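Local coordinates for protein orotidine 5'-phosphate decarboxylase (Streptomyces avermitilis, PDB 3V75) that probably catalyses the decarboxylation of orotidine 5'-phosphate to UMP, the second of the two steps from orotate in de novo UMP biosynthesis, at residues A131-R136 / P159-A164; P26-S32 / P213-F217; I45-A49 / F88-F92. All blocks are in the same frame, centred on the assembly; numbering follows the deposited sequence.

Contact 1: A131-R136 / P159-A164; sequences AEAFLR and PAVELA
Leu163 reaches across from its helix and sets one methyl, CD2, against the first turn of 131-136, where it lies 3.5 Å from Ala131 O and 3.7 Å from Ala131 CB. Its CG stands anti to the backbone N (chi1 -176°), a torsion that carries the branched end out of its own helix and onto its neighbour. The carbonyl it covers is already engaged, since Ala131 O accepts a bond of 2.7 Å from Leu135 N; the methyl therefore meets a satisfied polar atom. Beside it the packing is close because the residues are small: Ala131 CB comes to 3.8 Å from Ala160 CA, and the two backbones approach to 5.0 Å between the CA atoms of Ala131 and Ala160. Leu135 adds its CD1 methyl at 3.9 Å from Ala160 O and brushes the methyl of Ala164. The looser side is that of Arg136, an exposed residue whose aliphatic part crosses Leu163 obliquely, with Arg136 CB 4.1 Å from Leu163 CD2. Its chain bends at chi3, and its NE forms a salt bridge with Asp138 instead of taking part across the helices. This is a worked case of neighbouring helices on a barrel's outer layer meeting through alanines, with a leucine closing the outer side. Inward, Leu135 and Ala160 both rest on Leu171 of strand 170-176, and Leu135 also touches Leu146 of strand 145-148, so helices 124-134 and 158-167 pack together over adjoining strands.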
ATOM      1  N   ALA A 131      -0.177 -10.815   2.149  1.00  8.33           N
ATOM      2  CA  ALA A 131       0.207 -11.591   3.323  1.00 10.86           C
ATOM      3  C   ALA A 131       1.209 -12.652   2.945  1.00 13.43           C
ATOM      4  O   ALA A 131       2.155 -12.931   3.702  1.00 14.16           O
ATOM      5  CB  ALA A 131      -1.031 -12.206   3.981  1.00 12.53           C
ATOM      6  N   GLU A 132       1.048 -13.276   1.789  1.00  8.83           N
ATOM      7  CA  GLU A 132       1.976 -14.287   1.232  0.56 12.04           C
ATOM      8  C   GLU A 132       3.389 -13.654   1.095  1.00 10.93           C
ATOM      9  O   GLU A 132       4.410 -14.299   1.334  1.00 15.89           O
ATOM     10  CB  GLU A 132       1.459 -14.820  -0.152  0.56  7.35           C
ATOM     11  CG  GLU A 132       2.384 -15.797  -0.936  0.56 14.46           C
ATOM     12  CD  GLU A 132       1.766 -16.383  -2.258  0.56 10.32           C
ATOM     13  OE1 GLU A 132       0.519 -16.576  -2.285  0.56 17.16           O
ATOM     14  OE2 GLU A 132       2.500 -16.712  -3.201  0.56 10.19           O
ATOM     15  N   ALA A 133       3.420 -12.397   0.624  1.00  7.10           N
ATOM     16  CA  ALA A 133       4.701 -11.713   0.399  1.00  7.84           C
ATOM     17  C   ALA A 133       5.445 -11.451   1.721  1.00  7.21           C
ATOM     18  O   ALA A 133       6.673 -11.573   1.777  1.00  8.75           O
ATOM     19  CB  ALA A 133       4.465 -10.370  -0.300  1.00  7.17           C
ATOM     20  N   PHE A 134       4.711 -11.072   2.766  1.00  7.05           N
ATOM     21  CA  PHE A 134       5.369 -10.538   3.967  1.00  7.18           C
ATOM     22  C   PHE A 134       5.213 -11.380   5.239  1.00  9.94           C
ATOM     23  O   PHE A 134       5.932 -11.123   6.220  1.00  9.27           O
ATOM     24  CB  PHE A 134       4.841  -9.132   4.262  1.00  7.52           C
ATOM     25  CG  PHE A 134       5.135  -8.139   3.177  1.00  4.87           C
ATOM     26  CD1 PHE A 134       6.436  -7.763   2.917  1.00  7.26           C
ATOM     27  CD2 PHE A 134       4.118  -7.605   2.393  1.00  6.80           C
ATOM     28  CE1 PHE A 134       6.729  -6.843   1.889  1.00  7.94           C
ATOM     29  CE2 PHE A 134       4.386  -6.706   1.384  1.00  7.47           C
ATOM     30  CZ  PHE A 134       5.708  -6.306   1.116  1.00  7.00           C
ATOM     31  N   LEU A 135       4.266 -12.321   5.286  1.00  8.28           N
ATOM     32  CA  LEU A 135       3.868 -12.927   6.571  1.00  8.77           C
ATOM     33  C   LEU A 135       3.946 -14.424   6.588  1.00 12.18           C
ATOM     34  O   LEU A 135       3.516 -15.046   7.554  1.00 14.82           O
ATOM     35  CB  LEU A 135       2.452 -12.482   6.970  1.00  9.90           C
ATOM     36  CG  LEU A 135       2.319 -10.965   7.188  1.00  9.00           C
ATOM     37  CD1 LEU A 135       0.853 -10.544   7.219  1.00 13.53           C
ATOM     38  CD2 LEU A 135       3.096 -10.467   8.432  1.00 10.90           C
ATOM     39  N   ARG A 136       4.474 -15.032   5.545  1.00 11.48           N
ATOM     40  CA  ARG A 136       4.635 -16.470   5.574  1.00 18.71           C
ATOM     41  C   ARG A 136       6.115 -16.814   5.543  1.00 15.65           C
ATOM     42  O   ARG A 136       6.858 -16.172   4.801  1.00 14.94           O
ATOM     43  CB  ARG A 136       3.924 -17.075   4.377  1.00 21.40           C
ATOM     44  CG  ARG A 136       3.778 -18.544   4.583  1.00 26.49           C
ATOM     45  CD  ARG A 136       2.668 -19.062   3.728  1.00 23.64           C
ATOM     46  NE  ARG A 136       3.077 -19.127   2.338  1.00 30.93           N
ATOM     47  CZ  ARG A 136       2.230 -19.519   1.395  1.00 38.85           C
ATOM     48  NH1 ARG A 136       0.985 -19.856   1.778  1.00 36.61           N
ATOM     49  NH2 ARG A 136       2.614 -19.602   0.120  1.00 39.29           N
ATOM     50  N   PRO A 159      -7.594 -11.944   5.686  1.00  9.35           N
ATOM     51  CA  PRO A 159      -6.581 -12.926   5.228  1.00  9.35           C
ATOM     52  C   PRO A 159      -5.200 -12.684   5.838  1.00  9.57           C
ATOM     53  O   PRO A 159      -4.453 -13.658   6.085  1.00 10.47           O
ATOM     54  CB  PRO A 159      -6.543 -12.722   3.692  1.00 10.17           C
ATOM     55  CG  PRO A 159      -7.936 -12.165   3.367  1.00 11.42           C
ATOM     56  CD  PRO A 159      -8.265 -11.267   4.557  1.00  9.21           C
ATOM     57  N   ALA A 160      -4.834 -11.425   6.051  1.00  7.27           N
ATOM     58  CA  ALA A 160      -3.540 -11.109   6.663  1.00  6.76           C
ATOM     59  C   ALA A 160      -3.542 -11.433   8.160  1.00  7.51           C
ATOM     60  O   ALA A 160      -2.539 -11.938   8.682  1.00  8.40           O
ATOM     61  CB  ALA A 160      -3.200  -9.629   6.454  1.00  9.39           C
ATOM     62  N   VAL A 161      -4.645 -11.150   8.868  1.00  7.32           N
ATOM     63  CA  VAL A 161      -4.759 -11.536  10.281  1.00  7.06           C
ATOM     64  C   VAL A 161      -4.582 -13.041  10.442  1.00  9.08           C
ATOM     65  O   VAL A 161      -3.804 -13.500  11.298  1.00  9.50           O
ATOM     66  CB  VAL A 161      -6.143 -11.117  10.887  1.00  8.17           C
ATOM     67  CG1 VAL A 161      -6.313 -11.664  12.317  1.00 11.52           C
ATOM     68  CG2 VAL A 161      -6.304  -9.579  10.882  1.00  8.28           C
ATOM     69  N   GLU A 162      -5.289 -13.826   9.629  1.00  8.10           N
ATOM     70  CA  GLU A 162      -5.237 -15.276   9.790  1.00  8.92           C
ATOM     71  C   GLU A 162      -3.844 -15.818   9.500  1.00 11.71           C
ATOM     72  O   GLU A 162      -3.335 -16.693  10.205  1.00 10.67           O
ATOM     73  CB  GLU A 162      -6.256 -15.960   8.864  1.00 10.65           C
ATOM     74  CG  GLU A 162      -7.702 -15.704   9.250  1.00 18.45           C
ATOM     75  CD  GLU A 162      -8.689 -16.208   8.144  1.00 27.33           C
ATOM     76  OE1 GLU A 162      -8.242 -16.569   7.008  1.00 32.34           O
ATOM     77  OE2 GLU A 162      -9.931 -16.204   8.389  1.00 32.04           O
ATOM     78  N   LEU A 163      -3.225 -15.330   8.430  1.00  8.88           N
ATOM     79  CA  LEU A 163      -1.900 -15.855   8.084  1.00  9.47           C
ATOM     80  C   LEU A 163      -0.863 -15.418   9.108  1.00  9.69           C
ATOM     81  O   LEU A 163       0.020 -16.206   9.476  1.00 11.27           O
ATOM     82  CB  LEU A 163      -1.496 -15.414   6.676  1.00 11.21           C
ATOM     83  CG  LEU A 163      -0.166 -16.011   6.229  1.00 18.43           C
ATOM     84  CD1 LEU A 163      -0.088 -17.563   6.469  1.00 23.84           C
ATOM     85  CD2 LEU A 163       0.143 -15.650   4.749  1.00 20.04           C
ATOM     86  N   ALA A 164      -0.976 -14.180   9.581  1.00  8.72           N
ATOM     87  CA  ALA A 164      -0.087 -13.718  10.647  1.00  7.33           C
ATOM     88  C   ALA A 164      -0.201 -14.627  11.877  1.00  9.60           C
ATOM     89  O   ALA A 164       0.832 -15.053  12.441  1.00  9.32           O
ATOM     90  CB  ALA A 164      -0.393 -12.297  11.012  1.00  8.77           C
TER

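Contact 2: P26-S32 / P213-F217; sequences PFGARLS and PLGSF
The ring of Phe27 meets Ser216 at its edge, with Ser216 O near the ring plane and 3.8 Å from Phe27 CD2. One face of that ring carries Leu31 CB from the next helical turn, offset toward the rim, and Arg30 NH2 lies in the ring plane at its edge and bonds to Gly168 O, while NH1 forms a salt bridge with Asp144. The second ring, that of Phe217, takes no part across the contact: Ser216 CB sits over one of its faces, and Leu204 of helix 196-207 also packs on it. Between the two rings Ser216 makes the direct polar link. With its OG anti to its own carbonyl carbon (chi1 -62°), the hydroxyl is directed to the start of the helix and accepts from Gly28 N at 3.1 Å, the N-H pointing at it at 158°. The preceding N-H, of Phe27, has a poor angle to the same oxygen and donates instead to a water, which is itself 2.8 Å from Ser216 OG. A second water donates to Leu214 O at 2.6 Å and takes a weak bond from Ala29 N. Gly28 lets the helix and the loop close in: its CA makes CA-H...O contacts with Leu214 O at 3.4 Å and Gly215 O at 3.2 Å, and any beta carbon there would fall about 2.1 Å from Leu214 O. Farther along, Ala29 CB rests on Pro213 CD at 4.0 Å, the proline following a cis peptide bond. The chemistry implies a helix start whose first N-H groups are met by one hydroxyl and two waters, whereas the buried Gly215 O finds no hydrogen-bond partner in the model and meets the CA-H of Gly28, a far weaker interaction.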
ATOM      1  N   PRO A  26       4.055 -16.522  19.230  1.00 11.28           N
ATOM      2  CA  PRO A  26       3.260 -15.377  18.767  1.00  9.82           C
ATOM      3  C   PRO A  26       4.019 -14.041  18.839  1.00 11.90           C
ATOM      4  O   PRO A  26       4.802 -13.827  19.787  1.00  9.93           O
ATOM      5  CB  PRO A  26       2.048 -15.388  19.714  1.00 12.67           C
ATOM      6  CG  PRO A  26       1.904 -16.841  20.108  1.00 15.11           C
ATOM      7  CD  PRO A  26       3.307 -17.378  20.182  1.00 13.89           C
ATOM      8  N   PHE A  27       3.815 -13.196  17.833  1.00  9.68           N
ATOM      9  CA  PHE A  27       4.511 -11.935  17.743  1.00  9.67           C
ATOM     10  C   PHE A  27       4.417 -11.085  19.022  1.00  9.18           C
ATOM     11  O   PHE A  27       5.442 -10.523  19.461  1.00  8.68           O
ATOM     12  CB  PHE A  27       4.037 -11.140  16.529  1.00  8.54           C
ATOM     13  CG  PHE A  27       4.644  -9.790  16.429  1.00  7.18           C
ATOM     14  CD1 PHE A  27       5.994  -9.652  16.149  1.00  7.80           C
ATOM     15  CD2 PHE A  27       3.876  -8.653  16.613  1.00  6.97           C
ATOM     16  CE1 PHE A  27       6.571  -8.374  16.035  1.00  7.60           C
ATOM     17  CE2 PHE A  27       4.451  -7.385  16.524  1.00  6.57           C
ATOM     18  CZ  PHE A  27       5.807  -7.257  16.255  1.00  7.62           C
ATOM     19  N   GLY A  28       3.238 -10.984  19.629  1.00  8.87           N
ATOM     20  CA  GLY A  28       3.091 -10.104  20.789  1.00  9.04           C
ATOM     21  C   GLY A  28       4.044 -10.554  21.897  1.00 10.36           C
ATOM     22  O   GLY A  28       4.723  -9.715  22.542  1.00 10.38           O
ATOM     23  N   ALA A  29       4.113 -11.866  22.141  1.00  9.31           N
ATOM     24  CA  ALA A  29       5.013 -12.403  23.140  1.00  9.71           C
ATOM     25  C   ALA A  29       6.479 -12.190  22.749  1.00 11.08           C
ATOM     26  O   ALA A  29       7.320 -11.836  23.605  1.00 10.48           O
ATOM     27  CB  ALA A  29       4.745 -13.902  23.355  1.00 11.36           C
ATOM     28  N   ARG A  30       6.824 -12.439  21.485  1.00 10.74           N
ATOM     29  CA  ARG A  30       8.219 -12.271  21.060  1.00  9.18           C
ATOM     30  C   ARG A  30       8.640 -10.801  21.155  1.00 10.76           C
ATOM     31  O   ARG A  30       9.777 -10.505  21.555  1.00  9.89           O
ATOM     32  CB  ARG A  30       8.414 -12.812  19.635  1.00 10.19           C
ATOM     33  CG  ARG A  30       8.179 -14.333  19.560  1.00 12.04           C
ATOM     34  CD  ARG A  30       8.604 -14.900  18.189  1.00 11.20           C
ATOM     35  NE  ARG A  30       7.811 -14.346  17.082  1.00 10.61           N
ATOM     36  CZ  ARG A  30       8.301 -13.634  16.066  1.00  9.34           C
ATOM     37  NH1 ARG A  30       9.606 -13.354  16.000  1.00  9.72           N
ATOM     38  NH2 ARG A  30       7.491 -13.178  15.116  1.00  9.90           N
ATOM     39  N   LEU A  31       7.734  -9.904  20.795  1.00  7.72           N
ATOM     40  CA  LEU A  31       8.018  -8.464  20.831  1.00  7.76           C
ATOM     41  C   LEU A  31       8.215  -8.005  22.298  1.00 10.34           C
ATOM     42  O   LEU A  31       9.147  -7.262  22.607  1.00  9.30           O
ATOM     43  CB  LEU A  31       6.865  -7.711  20.174  1.00  7.18           C
ATOM     44  CG  LEU A  31       6.925  -6.189  20.363  1.00  6.72           C
ATOM     45  CD1 LEU A  31       8.170  -5.646  19.628  1.00  9.79           C
ATOM     46  CD2 LEU A  31       5.691  -5.539  19.860  1.00  7.18           C
ATOM     47  N   SER A  32       7.322  -8.436  23.192  1.00  9.71           N
ATOM     48  CA  SER A  32       7.415  -8.088  24.617  0.70  9.64           C
ATOM     49  C   SER A  32       8.779  -8.542  25.153  1.00 12.85           C
ATOM     50  O   SER A  32       9.481  -7.771  25.862  1.00 12.12           O
ATOM     51  CB  SER A  32       6.273  -8.765  25.400  0.70 13.76           C
ATOM     52  OG  SER A  32       6.352  -8.456  26.787  0.70 14.10           O
ATOM     53  N   PRO A 213       1.605 -12.281  27.038  1.00 14.74           N
ATOM     54  CA  PRO A 213       1.514 -11.053  27.838  1.00 16.12           C
ATOM     55  C   PRO A 213       1.004  -9.890  27.005  1.00 12.78           C
ATOM     56  O   PRO A 213       0.659  -8.832  27.549  1.00 15.52           O
ATOM     57  CB  PRO A 213       2.982 -10.817  28.245  1.00 16.89           C
ATOM     58  CG  PRO A 213       3.762 -11.371  27.135  1.00 20.04           C
ATOM     59  CD  PRO A 213       2.993 -12.580  26.646  1.00 16.38           C
ATOM     60  N   LEU A 214       0.933 -10.086  25.690  1.00 10.90           N
ATOM     61  CA  LEU A 214       0.558  -9.030  24.776  1.00 11.56           C
ATOM     62  C   LEU A 214       0.067  -9.721  23.493  1.00 11.53           C
ATOM     63  O   LEU A 214       0.669 -10.714  23.051  1.00 11.68           O
ATOM     64  CB  LEU A 214       1.788  -8.169  24.452  1.00 10.99           C
ATOM     65  CG  LEU A 214       1.605  -6.920  23.577  1.00 11.83           C
ATOM     66  CD1 LEU A 214       0.640  -5.931  24.218  1.00 13.28           C
ATOM     67  CD2 LEU A 214       2.928  -6.245  23.236  1.00 13.91           C
ATOM     68  N   GLY A 215      -0.965  -9.168  22.864  1.00  9.39           N
ATOM     69  CA  GLY A 215      -1.459  -9.698  21.605  1.00  8.35           C
ATOM     70  C   GLY A 215      -0.573  -9.323  20.425  1.00  8.33           C
ATOM     71  O   GLY A 215       0.321  -8.470  20.537  1.00  8.37           O
ATOM     72  N   SER A 216      -0.848  -9.911  19.260  1.00  7.88           N
ATOM     73  CA  SER A 216      -0.024  -9.702  18.068  1.00  7.98           C
ATOM     74  C   SER A 216      -0.508  -8.629  17.116  1.00  6.49           C
ATOM     75  O   SER A 216       0.170  -8.346  16.128  1.00  8.04           O
ATOM     76  CB  SER A 216       0.121 -11.014  17.276  1.00  8.94           C
ATOM     77  OG  SER A 216       0.774 -12.007  18.033  1.00  9.53           O
ATOM     78  N   PHE A 217      -1.676  -8.038  17.412  1.00  5.38           N
ATOM     79  CA  PHE A 217      -2.323  -7.127  16.471  1.00  4.91           C
ATOM     80  C   PHE A 217      -2.329  -5.722  17.038  1.00  6.07           C
ATOM     81  O   PHE A 217      -3.031  -5.422  17.997  1.00  7.37           O
ATOM     82  CB  PHE A 217      -3.696  -7.705  16.054  1.00  6.67           C
ATOM     83  CG  PHE A 217      -3.533  -9.064  15.429  1.00  6.22           C
ATOM     84  CD1 PHE A 217      -3.052  -9.175  14.130  1.00  7.53           C
ATOM     85  CD2 PHE A 217      -3.682 -10.216  16.178  1.00  7.69           C
ATOM     86  CE1 PHE A 217      -2.783 -10.444  13.559  1.00  9.20           C
ATOM     87  CE2 PHE A 217      -3.430 -11.484  15.606  1.00  8.97           C
ATOM     88  CZ  PHE A 217      -2.976 -11.578  14.303  1.00  9.75           C
TER
HETATM   89  O   HOH W   1       1.448 -13.939  16.158  1.00  9.52           O
HETATM   90  O   HOH W   2       1.255 -12.901  21.784  1.00 15.94           O

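Contact 3: I45-A49 / F88-F92; sequences IDPHA and FFERF
Pro47 O accepts the bond that joins the two segments, from Arg91 NH2 at 2.9 Å with an N-H...O angle of 153° and the donor in the carbonyl plane. The guanidinium is steadied on its own side by a weak bond from Arg91 NE to Phe88 O, while NH1 forms salt bridges with Asp59 and with Glu132 of the second subunit. Pro47 is the centre of an inverse gamma turn, closed by a weak His48 N to Asp46 O bond, and its ring packs onto aromatic carbon: CG stands over the face of Phe89, 3.8 Å from Phe89 CZ. Phe88 takes His48 on one face. His48 CB lies 3.5 Å from Phe88 CE1, and with CG between its backbone N and carbonyl carbon (chi1 46°) the imidazole runs alongside, its edge toward that face in a T-shaped pair at 75°. Asp46 OD1 comes in at the Phe88 ring edge, while OD2 bonds to Ser270. Were Phe88 an alanine, the His48 imidazole would probably lose the ring it stands against and a gap would open beside Asp46. The 45-49 loop leaves the C-terminal end of strand 42-45, the end of a TIM barrel where active sites are built, and here the Asp46 side chain is about 9 Å from that of Lys119, the predicted proton donor.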
ATOM      1  N   ILE A  45      14.670   1.791   9.099  1.00  6.42           N
ATOM      2  CA  ILE A  45      15.705   1.684   8.072  1.00  6.90           C
ATOM      3  C   ILE A  45      15.129   2.484   6.906  1.00  6.68           C
ATOM      4  O   ILE A  45      14.249   1.995   6.147  1.00  6.81           O
ATOM      5  CB  ILE A  45      16.006   0.239   7.674  1.00  7.61           C
ATOM      6  CG1 ILE A  45      16.328  -0.601   8.909  1.00  8.63           C
ATOM      7  CG2 ILE A  45      17.162   0.185   6.659  1.00  9.18           C
ATOM      8  CD1 ILE A  45      16.722  -2.079   8.603  1.00  9.81           C
ATOM      9  N   ASP A  46      15.591   3.736   6.786  1.00  8.84           N
ATOM     10  CA  ASP A  46      14.941   4.749   5.966  1.00  7.92           C
ATOM     11  C   ASP A  46      15.918   5.370   4.973  1.00  9.17           C
ATOM     12  O   ASP A  46      16.367   6.510   5.170  1.00  9.44           O
ATOM     13  CB  ASP A  46      14.393   5.870   6.871  1.00  9.10           C
ATOM     14  CG  ASP A  46      13.312   5.386   7.782  1.00  9.64           C
ATOM     15  OD1 ASP A  46      12.430   4.639   7.332  1.00  9.27           O
ATOM     16  OD2 ASP A  46      13.339   5.715   8.987  1.00 10.75           O
ATOM     17  N   PRO A  47      16.304   4.624   3.928  1.00  7.36           N
ATOM     18  CA  PRO A  47      17.343   5.113   3.011  1.00  7.97           C
ATOM     19  C   PRO A  47      16.748   6.080   1.983  1.00  9.43           C
ATOM     20  O   PRO A  47      16.810   5.824   0.763  1.00 11.20           O
ATOM     21  CB  PRO A  47      17.857   3.833   2.323  1.00  8.68           C
ATOM     22  CG  PRO A  47      16.623   2.908   2.374  1.00  8.33           C
ATOM     23  CD  PRO A  47      15.983   3.203   3.723  1.00  8.26           C
ATOM     24  N   HIS A  48      16.159   7.175   2.447  1.00  8.71           N
ATOM     25  CA  HIS A  48      15.730   8.211   1.502  1.00 10.57           C
ATOM     26  C   HIS A  48      16.911   9.019   1.003  1.00 12.44           C
ATOM     27  O   HIS A  48      18.010   8.989   1.588  1.00 11.62           O
ATOM     28  CB  HIS A  48      14.630   9.121   2.071  1.00 14.23           C
ATOM     29  CG  HIS A  48      14.877   9.617   3.457  1.00 14.52           C
ATOM     30  ND1 HIS A  48      15.846  10.560   3.758  1.00 17.70           N
ATOM     31  CD2 HIS A  48      14.239   9.342   4.625  1.00 17.76           C
ATOM     32  CE1 HIS A  48      15.795  10.836   5.051  1.00 14.52           C
ATOM     33  NE2 HIS A  48      14.837  10.102   5.604  1.00 15.87           N
ATOM     34  N   ALA A  49      16.703   9.732  -0.098  1.00 13.05           N
ATOM     35  CA  ALA A  49      17.812  10.445  -0.721  1.00 15.78           C
ATOM     36  C   ALA A  49      18.521  11.428   0.232  1.00 14.53           C
ATOM     37  O   ALA A  49      19.738  11.554   0.147  1.00 18.10           O
ATOM     38  CB  ALA A  49      17.360  11.178  -2.016  1.00 19.34           C
ATOM     39  N   PHE A  88      11.172   3.426   0.161  1.00  5.01           N
ATOM     40  CA  PHE A  88      12.520   3.902  -0.155  1.00  5.43           C
ATOM     41  C   PHE A  88      13.338   2.862  -0.921  1.00  7.52           C
ATOM     42  O   PHE A  88      14.322   3.205  -1.559  1.00  9.09           O
ATOM     43  CB  PHE A  88      13.254   4.354   1.116  1.00  6.25           C
ATOM     44  CG  PHE A  88      12.544   5.478   1.836  1.00  6.78           C
ATOM     45  CD1 PHE A  88      12.086   6.588   1.141  1.00 11.61           C
ATOM     46  CD2 PHE A  88      12.352   5.433   3.211  1.00  8.39           C
ATOM     47  CE1 PHE A  88      11.414   7.645   1.843  1.00 10.99           C
ATOM     48  CE2 PHE A  88      11.704   6.458   3.871  1.00  8.91           C
ATOM     49  CZ  PHE A  88      11.237   7.542   3.179  1.00  8.92           C
ATOM     50  N   PHE A  89      12.916   1.597  -0.845  1.00  6.62           N
ATOM     51  CA  PHE A  89      13.522   0.510  -1.612  1.00  7.72           C
ATOM     52  C   PHE A  89      12.791   0.385  -2.974  1.00  7.69           C
ATOM     53  O   PHE A  89      13.418   0.207  -4.016  1.00  9.12           O
ATOM     54  CB  PHE A  89      13.417  -0.796  -0.801  1.00  7.09           C
ATOM     55  CG  PHE A  89      14.197  -0.775   0.474  1.00  7.18           C
ATOM     56  CD1 PHE A  89      15.480  -1.339   0.534  1.00  6.61           C
ATOM     57  CD2 PHE A  89      13.671  -0.160   1.604  1.00  6.45           C
ATOM     58  CE1 PHE A  89      16.230  -1.310   1.712  1.00  7.32           C
ATOM     59  CE2 PHE A  89      14.412  -0.127   2.805  1.00  7.11           C
ATOM     60  CZ  PHE A  89      15.706  -0.711   2.851  1.00  7.92           C
ATOM     61  N   GLU A  90      11.452   0.489  -2.941  1.00  6.21           N
ATOM     62  CA  GLU A  90      10.646   0.271  -4.146  1.00  6.19           C
ATOM     63  C   GLU A  90      10.961   1.286  -5.222  1.00  7.58           C
ATOM     64  O   GLU A  90      10.757   1.026  -6.414  1.00  8.24           O
ATOM     65  CB  GLU A  90       9.153   0.379  -3.823  1.00  6.33           C
ATOM     66  CG  GLU A  90       8.634  -0.707  -2.943  1.00  7.12           C
ATOM     67  CD  GLU A  90       7.147  -0.572  -2.715  1.00  5.02           C
ATOM     68  OE1 GLU A  90       6.417  -0.184  -3.662  1.00  7.07           O
ATOM     69  OE2 GLU A  90       6.691  -0.826  -1.577  1.00  5.52           O
ATOM     70  N   ARG A  91      11.426   2.474  -4.811  1.00  7.14           N
ATOM     71  CA  ARG A  91      11.739   3.523  -5.791  1.00  7.29           C
ATOM     72  C   ARG A  91      12.846   3.093  -6.753  1.00  8.62           C
ATOM     73  O   ARG A  91      12.977   3.664  -7.835  1.00 10.05           O
ATOM     74  CB  ARG A  91      12.078   4.865  -5.095  1.00  9.04           C
ATOM     75  CG  ARG A  91      13.383   4.826  -4.330  1.00  9.83           C
ATOM     76  CD  ARG A  91      13.434   5.991  -3.338  1.00 10.18           C
ATOM     77  NE  ARG A  91      14.665   5.996  -2.530  1.00 11.92           N
ATOM     78  CZ  ARG A  91      15.735   6.732  -2.840  1.00 11.28           C
ATOM     79  NH1 ARG A  91      15.734   7.491  -3.937  1.00 14.06           N
ATOM     80  NH2 ARG A  91      16.816   6.693  -2.053  1.00 11.76           N
ATOM     81  N   PHE A  92      13.621   2.075  -6.364  1.00  7.83           N
ATOM     82  CA  PHE A  92      14.634   1.500  -7.259  1.00 10.25           C
ATOM     83  C   PHE A  92      14.161   0.214  -7.964  1.00 11.36           C
ATOM     84  O   PHE A  92      14.969  -0.481  -8.576  1.00 14.82           O
ATOM     85  CB  PHE A  92      15.968   1.279  -6.512  1.00 10.79           C
ATOM     86  CG  PHE A  92      16.579   2.557  -6.000  1.00 11.01           C
ATOM     87  CD1 PHE A  92      16.939   3.579  -6.888  1.00 14.35           C
ATOM     88  CD2 PHE A  92      16.718   2.769  -4.632  1.00 12.68           C
ATOM     89  CE1 PHE A  92      17.485   4.788  -6.401  1.00 19.76           C
ATOM     90  CE2 PHE A  92      17.264   3.983  -4.140  1.00 14.44           C
ATOM     91  CZ  PHE A  92      17.641   4.962  -5.022  1.00 14.19           C
TER

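In the fold
From the N terminus, contact 2 opens first, at helix 27-38, and closes only when the chain reaches the approach to strand 217-221. That long loop encloses the other two contacts, which follow in series and do not cross. Contact 3 opens after strand 42-45 and closes on helix 86-90; contact 1 then joins helices 124-134 and 158-167. Contacts 1 and 2 touch where Phe217 packs against Val161 and Ala164, whereas contacts 2 and 3 lie on opposite sides of the chain's centre, about 28 Å apart between centres. Contacts 1 and 3 do not touch within a chain, yet both face the second subunit, where Arg91 pairs with Glu132 between chains.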